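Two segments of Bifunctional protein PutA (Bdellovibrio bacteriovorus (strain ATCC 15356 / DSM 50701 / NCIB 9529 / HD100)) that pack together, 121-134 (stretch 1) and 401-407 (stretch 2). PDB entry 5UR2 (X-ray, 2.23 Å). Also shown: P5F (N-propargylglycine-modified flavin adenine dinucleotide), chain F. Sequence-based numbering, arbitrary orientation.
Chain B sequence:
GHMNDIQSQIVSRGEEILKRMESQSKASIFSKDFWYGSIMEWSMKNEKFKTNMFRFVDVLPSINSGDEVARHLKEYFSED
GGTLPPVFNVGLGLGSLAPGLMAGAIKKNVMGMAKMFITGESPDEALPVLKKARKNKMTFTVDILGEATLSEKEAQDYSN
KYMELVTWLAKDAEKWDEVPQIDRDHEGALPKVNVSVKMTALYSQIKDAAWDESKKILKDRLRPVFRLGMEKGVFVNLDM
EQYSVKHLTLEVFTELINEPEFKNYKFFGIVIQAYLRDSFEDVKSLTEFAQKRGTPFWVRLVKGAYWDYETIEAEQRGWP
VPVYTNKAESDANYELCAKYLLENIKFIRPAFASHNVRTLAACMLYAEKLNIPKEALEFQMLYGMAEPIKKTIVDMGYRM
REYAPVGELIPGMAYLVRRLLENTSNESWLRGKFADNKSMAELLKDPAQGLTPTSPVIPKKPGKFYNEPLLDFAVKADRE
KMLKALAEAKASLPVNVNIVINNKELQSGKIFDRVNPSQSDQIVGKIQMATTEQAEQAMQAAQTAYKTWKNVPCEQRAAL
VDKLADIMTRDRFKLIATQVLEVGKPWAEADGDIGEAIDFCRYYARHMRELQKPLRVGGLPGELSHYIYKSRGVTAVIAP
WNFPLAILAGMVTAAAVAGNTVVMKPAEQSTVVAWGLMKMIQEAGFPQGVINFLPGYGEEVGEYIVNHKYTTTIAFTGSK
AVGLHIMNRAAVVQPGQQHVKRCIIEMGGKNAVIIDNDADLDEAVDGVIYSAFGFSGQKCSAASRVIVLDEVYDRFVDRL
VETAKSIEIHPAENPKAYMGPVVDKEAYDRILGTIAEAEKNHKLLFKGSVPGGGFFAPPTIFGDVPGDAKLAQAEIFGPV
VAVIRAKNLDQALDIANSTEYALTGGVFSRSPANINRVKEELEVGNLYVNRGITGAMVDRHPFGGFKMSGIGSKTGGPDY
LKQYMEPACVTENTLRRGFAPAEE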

# COMPACT_ATOMS: atom_id res chain seq x y z
N GLU B 121 3.34 39.47 -41.35
CA GLU B 121 4.53 38.73 -40.95
C GLU B 121 5.75 39.62 -40.79
O GLU B 121 6.73 39.20 -40.17
CB GLU B 121 4.87 37.64 -41.97
CG GLU B 121 3.96 36.44 -41.98
CD GLU B 121 4.59 35.25 -42.70
OE1 GLU B 121 3.98 34.16 -42.69
OE2 GLU B 121 5.69 35.40 -43.27
N SER B 122 5.73 40.81 -41.36
CA SER B 122 6.84 41.75 -41.30
C SER B 122 6.28 43.16 -41.22
O SER B 122 5.12 43.40 -41.60
CB SER B 122 7.73 41.61 -42.54
OG SER B 122 7.02 41.97 -43.71
N PRO B 123 7.08 44.12 -40.76
CA PRO B 123 6.60 45.51 -40.78
C PRO B 123 6.20 45.97 -42.16
O PRO B 123 5.20 46.69 -42.29
CB PRO B 123 7.80 46.29 -40.24
CG PRO B 123 8.46 45.31 -39.32
CD PRO B 123 8.32 43.97 -39.98
N ASP B 124 6.91 45.54 -43.20
CA ASP B 124 6.55 45.90 -44.57
C ASP B 124 5.16 45.38 -44.93
O ASP B 124 4.34 46.11 -45.50
CB ASP B 124 7.60 45.39 -45.55
CG ASP B 124 8.76 46.34 -45.71
OD1 ASP B 124 8.82 47.03 -46.76
OD2 ASP B 124 9.60 46.42 -44.79
N GLU B 125 4.89 44.11 -44.59
CA GLU B 125 3.58 43.55 -44.89
C GLU B 125 2.48 44.23 -44.07
O GLU B 125 1.37 44.43 -44.58
CB GLU B 125 3.59 42.03 -44.67
N ALA B 126 2.80 44.65 -42.83
CA ALA B 126 1.79 45.21 -41.93
C ALA B 126 1.42 46.65 -42.28
O ALA B 126 0.31 47.09 -41.97
CB ALA B 126 2.28 45.16 -40.48
N LEU B 127 2.34 47.39 -42.90
CA LEU B 127 2.14 48.82 -43.13
C LEU B 127 0.82 49.16 -43.82
O LEU B 127 0.11 50.04 -43.32
CB LEU B 127 3.34 49.36 -43.92
CG LEU B 127 3.20 50.86 -44.20
CD1 LEU B 127 3.15 51.67 -42.89
CD2 LEU B 127 4.31 51.34 -45.12
N PRO B 128 0.44 48.54 -44.94
CA PRO B 128 -0.85 48.91 -45.54
C PRO B 128 -2.04 48.62 -44.63
O PRO B 128 -3.03 49.35 -44.68
CB PRO B 128 -0.90 48.06 -46.82
CG PRO B 128 0.03 46.92 -46.57
CD PRO B 128 1.13 47.50 -45.72
N VAL B 129 -1.95 47.60 -43.78
CA VAL B 129 -3.03 47.33 -42.84
C VAL B 129 -3.17 48.47 -41.84
O VAL B 129 -4.28 48.89 -41.52
CB VAL B 129 -2.80 45.97 -42.15
CG1 VAL B 129 -3.83 45.73 -41.05
CG2 VAL B 129 -2.86 44.87 -43.18
N LEU B 130 -2.04 48.98 -41.34
CA LEU B 130 -2.05 50.11 -40.41
C LEU B 130 -2.64 51.36 -41.06
O LEU B 130 -3.38 52.11 -40.42
CB LEU B 130 -0.63 50.40 -39.92
CG LEU B 130 0.19 49.28 -39.29
CD1 LEU B 130 1.53 49.85 -38.83
CD2 LEU B 130 -0.55 48.61 -38.15
N LYS B 131 -2.28 51.61 -42.32
CA LYS B 131 -2.78 52.80 -42.99
C LYS B 131 -4.26 52.67 -43.31
O LYS B 131 -5.00 53.65 -43.25
CB LYS B 131 -1.96 53.07 -44.26
CG LYS B 131 -0.59 53.69 -43.98
CD LYS B 131 0.28 53.62 -45.22
CE LYS B 131 1.24 54.80 -45.31
NZ LYS B 131 2.26 54.63 -46.38
N LYS B 132 -4.71 51.45 -43.66
CA LYS B 132 -6.13 51.22 -43.87
C LYS B 132 -6.92 51.44 -42.58
O LYS B 132 -8.00 52.03 -42.60
CB LYS B 132 -6.36 49.81 -44.41
CG LYS B 132 -7.81 49.40 -44.51
CD LYS B 132 -8.01 48.31 -45.55
CE LYS B 132 -8.69 47.09 -44.98
NZ LYS B 132 -9.13 46.17 -46.06
N ALA B 133 -6.37 50.97 -41.45
CA ALA B 133 -7.03 51.23 -40.18
C ALA B 133 -7.13 52.74 -39.92
O ALA B 133 -8.16 53.22 -39.43
CB ALA B 133 -6.27 50.53 -39.05
N ARG B 134 -6.08 53.49 -40.27
CA ARG B 134 -6.12 54.93 -40.10
C ARG B 134 -7.25 55.56 -40.91
O ARG B 134 -8.00 56.41 -40.40
CB ARG B 134 -4.77 55.53 -40.47
CG ARG B 134 -3.68 55.35 -39.41
CD ARG B 134 -2.37 56.03 -39.83
NE ARG B 134 -2.58 57.44 -40.12
CZ ARG B 134 -2.60 58.40 -39.19
NH1 ARG B 134 -2.42 58.09 -37.91
NH2 ARG B 134 -2.80 59.67 -39.55
PA P5F F . -13.32 40.26 -20.26
O1A P5F F . -14.31 41.33 -19.70
O2A P5F F . -13.89 39.01 -20.74
O5B P5F F . -12.31 39.74 -19.28
C5B P5F F . -11.56 38.53 -19.42
C4B P5F F . -10.41 38.56 -18.41
O4B P5F F . -10.82 38.36 -17.08
C3B P5F F . -9.31 37.55 -18.60
O3B P5F F . -8.45 37.90 -19.61
C2B P5F F . -8.66 37.53 -17.28
O2B P5F F . -7.79 38.60 -17.18
C1B P5F F . -9.80 37.74 -16.35
N9A P5F F . -10.33 36.53 -15.78
C8A P5F F . -10.85 35.43 -16.45
N7A P5F F . -11.26 34.53 -15.54
C5A P5F F . -11.04 35.02 -14.25
C6A P5F F . -11.24 34.54 -12.96
N6A P5F F . -11.84 33.25 -12.75
N1A P5F F . -10.89 35.27 -11.89
C2A P5F F . -10.33 36.49 -12.04
N3A P5F F . -10.10 36.99 -13.29
C4A P5F F . -10.43 36.30 -14.39
N1 P5F F . -2.62 41.41 -20.98
C2 P5F F . -1.45 41.41 -20.13
O2 P5F F . -1.46 40.63 -19.00
N3 P5F F . -0.30 42.21 -20.45
C4 P5F F . -0.26 43.03 -21.60
O4 P5F F . 0.89 43.79 -21.86
C4X P5F F . -1.49 43.03 -22.50
N5 P5F F . -1.50 43.73 -23.79
C5X P5F F . -2.84 44.02 -24.34
C6 P5F F . -3.01 45.16 -25.30
C7 P5F F . -4.30 45.50 -25.77
C7M P5F F . -4.46 46.65 -26.74
C8 P5F F . -5.45 44.77 -25.34
C8M P5F F . -6.84 45.10 -25.81
C9 P5F F . -5.29 43.69 -24.43
C9A P5F F . -3.94 43.32 -23.93
N10 P5F F . -3.78 42.23 -22.98
C10 P5F F . -2.60 42.24 -22.17
C1' P5F F . -4.87 41.25 -22.69
C2' P5F F . -5.88 41.78 -21.67
O2' P5F F . -5.26 41.86 -20.45
C3' P5F F . -7.15 40.94 -21.54
O3' P5F F . -6.80 39.68 -21.09
C4' P5F F . -7.95 40.77 -22.82
O4' P5F F . -7.72 41.90 -23.60
C5' P5F F . -9.45 40.46 -22.63
O5' P5F F . -10.05 41.18 -21.57
P P5F F . -11.53 41.85 -21.61
O1P P5F F . -11.78 43.13 -20.72
O2P P5F F . -11.72 42.00 -23.17
O3P P5F F . -12.52 40.55 -21.48
C21 P5F F . 0.26 42.16 -24.92
C22 P5F F . -0.59 43.06 -24.37
C23 P5F F . 1.67 41.94 -24.33
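Stretch 2 (401-407) REYAPVG

Stretch 2 is extended: residues 401-406 form a strand that begins earlier in the chain, with phi/psi -131/132 at Val 406. Stretch 1 enters a helix at Pro 123 that continues past Arg 134. Ser 122 caps its N-terminus, Glu 125 N donating to Ser 122 OG at 3.1 Å with an N-H...acceptor angle of 162°. The helix is kinked where the N atoms of Pro 128 and Val 129 lack a bond to the preceding turn.

The N-to-C directions of helix and strand make an angle of 155°, close to antiparallel, and their axes approach to 9.1 Å. The register runs accordingly: CA of Ala 133 lies 8.5 Å from CA of Glu 402, CA of Leu 130 8.1 Å from CA of Ala 404, and CA of Glu 121 only 4.4 Å from CA of Gly 407. The backbones thus draw together at the start of the helix, where Glu 121 CA makes a CA-H...O contact with Gly 407 O (3.2 Å, 160° at H). A water donates to Gly 407 O at 3.1 Å and, weakly, to Glu 121 OE1 at 3.5 Å. The phi/psi of Gly 407, 165/175, would jam a CB against the preceding carbonyl oxygen.

No direct hydrogen bond crosses the interface; apolar side-chain contacts join the CA-H...O contact. Val 406, chi1 t, is the most covered residue: its CG1 lies 3.4 Å from Ser 122 C and 3.9 Å from Pro 123 CD, while its CG2 reaches Ala 126 CB at 3.9 Å. Farther along the helix, Leu 130 CD2 meets Ala 404 CB at 3.9 Å, and Ala 133 CB lies 3.8 Å from Glu 402 OE1. Tyr 403, out of reach of the helix, instead places OH 3.4 Å from C21 of the modified flavin.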

# COMPACT_ATOMS: atom_id res chain seq x y z
N ARG B 401 -7.43 52.51 -30.50
CA ARG B 401 -6.11 52.04 -30.90
C ARG B 401 -6.11 50.52 -30.95
O ARG B 401 -6.49 49.86 -29.98
CB ARG B 401 -5.03 52.53 -29.93
CG ARG B 401 -3.62 52.11 -30.32
CD ARG B 401 -2.55 52.68 -29.36
NE ARG B 401 -2.75 54.10 -29.12
CZ ARG B 401 -2.31 55.07 -29.92
NH1 ARG B 401 -1.64 54.76 -31.02
NH2 ARG B 401 -2.54 56.34 -29.62
N GLU B 402 -5.70 49.96 -32.09
CA GLU B 402 -5.65 48.51 -32.26
C GLU B 402 -4.26 48.00 -31.95
O GLU B 402 -3.27 48.48 -32.51
CB GLU B 402 -6.02 48.11 -33.69
CG GLU B 402 -7.50 48.13 -34.01
CD GLU B 402 -7.78 47.50 -35.35
OE1 GLU B 402 -7.33 48.09 -36.36
OE2 GLU B 402 -8.43 46.43 -35.41
N TYR B 403 -4.20 47.01 -31.07
CA TYR B 403 -2.98 46.24 -30.85
C TYR B 403 -2.64 45.46 -32.12
O TYR B 403 -3.43 44.64 -32.57
CB TYR B 403 -3.16 45.31 -29.66
CG TYR B 403 -1.90 44.64 -29.21
CD1 TYR B 403 -0.97 45.33 -28.44
CD2 TYR B 403 -1.65 43.31 -29.55
CE1 TYR B 403 0.20 44.70 -28.02
CE2 TYR B 403 -0.49 42.68 -29.14
CZ TYR B 403 0.43 43.38 -28.37
OH TYR B 403 1.60 42.74 -27.97
N ALA B 404 -1.46 45.72 -32.68
CA ALA B 404 -1.12 45.27 -34.03
C ALA B 404 0.05 44.31 -33.98
O ALA B 404 1.22 44.72 -34.08
CB ALA B 404 -0.81 46.48 -34.91
N PRO B 405 -0.20 43.01 -33.84
CA PRO B 405 0.91 42.06 -33.81
C PRO B 405 1.50 41.90 -35.20
O PRO B 405 0.79 41.89 -36.21
CB PRO B 405 0.27 40.76 -33.33
CG PRO B 405 -1.13 41.13 -32.88
CD PRO B 405 -1.49 42.34 -33.69
N VAL B 406 2.82 41.76 -35.23
CA VAL B 406 3.62 41.52 -36.43
C VAL B 406 4.55 40.36 -36.11
O VAL B 406 5.20 40.37 -35.07
CB VAL B 406 4.44 42.77 -36.81
CG1 VAL B 406 5.23 42.51 -38.07
CG2 VAL B 406 3.54 43.98 -36.98
N GLY B 407 4.62 39.37 -37.00
CA GLY B 407 5.57 38.31 -36.74
C GLY B 407 5.36 37.07 -37.59
O GLY B 407 4.40 36.95 -38.35
O HOH W 1 2.38 34.96 -39.70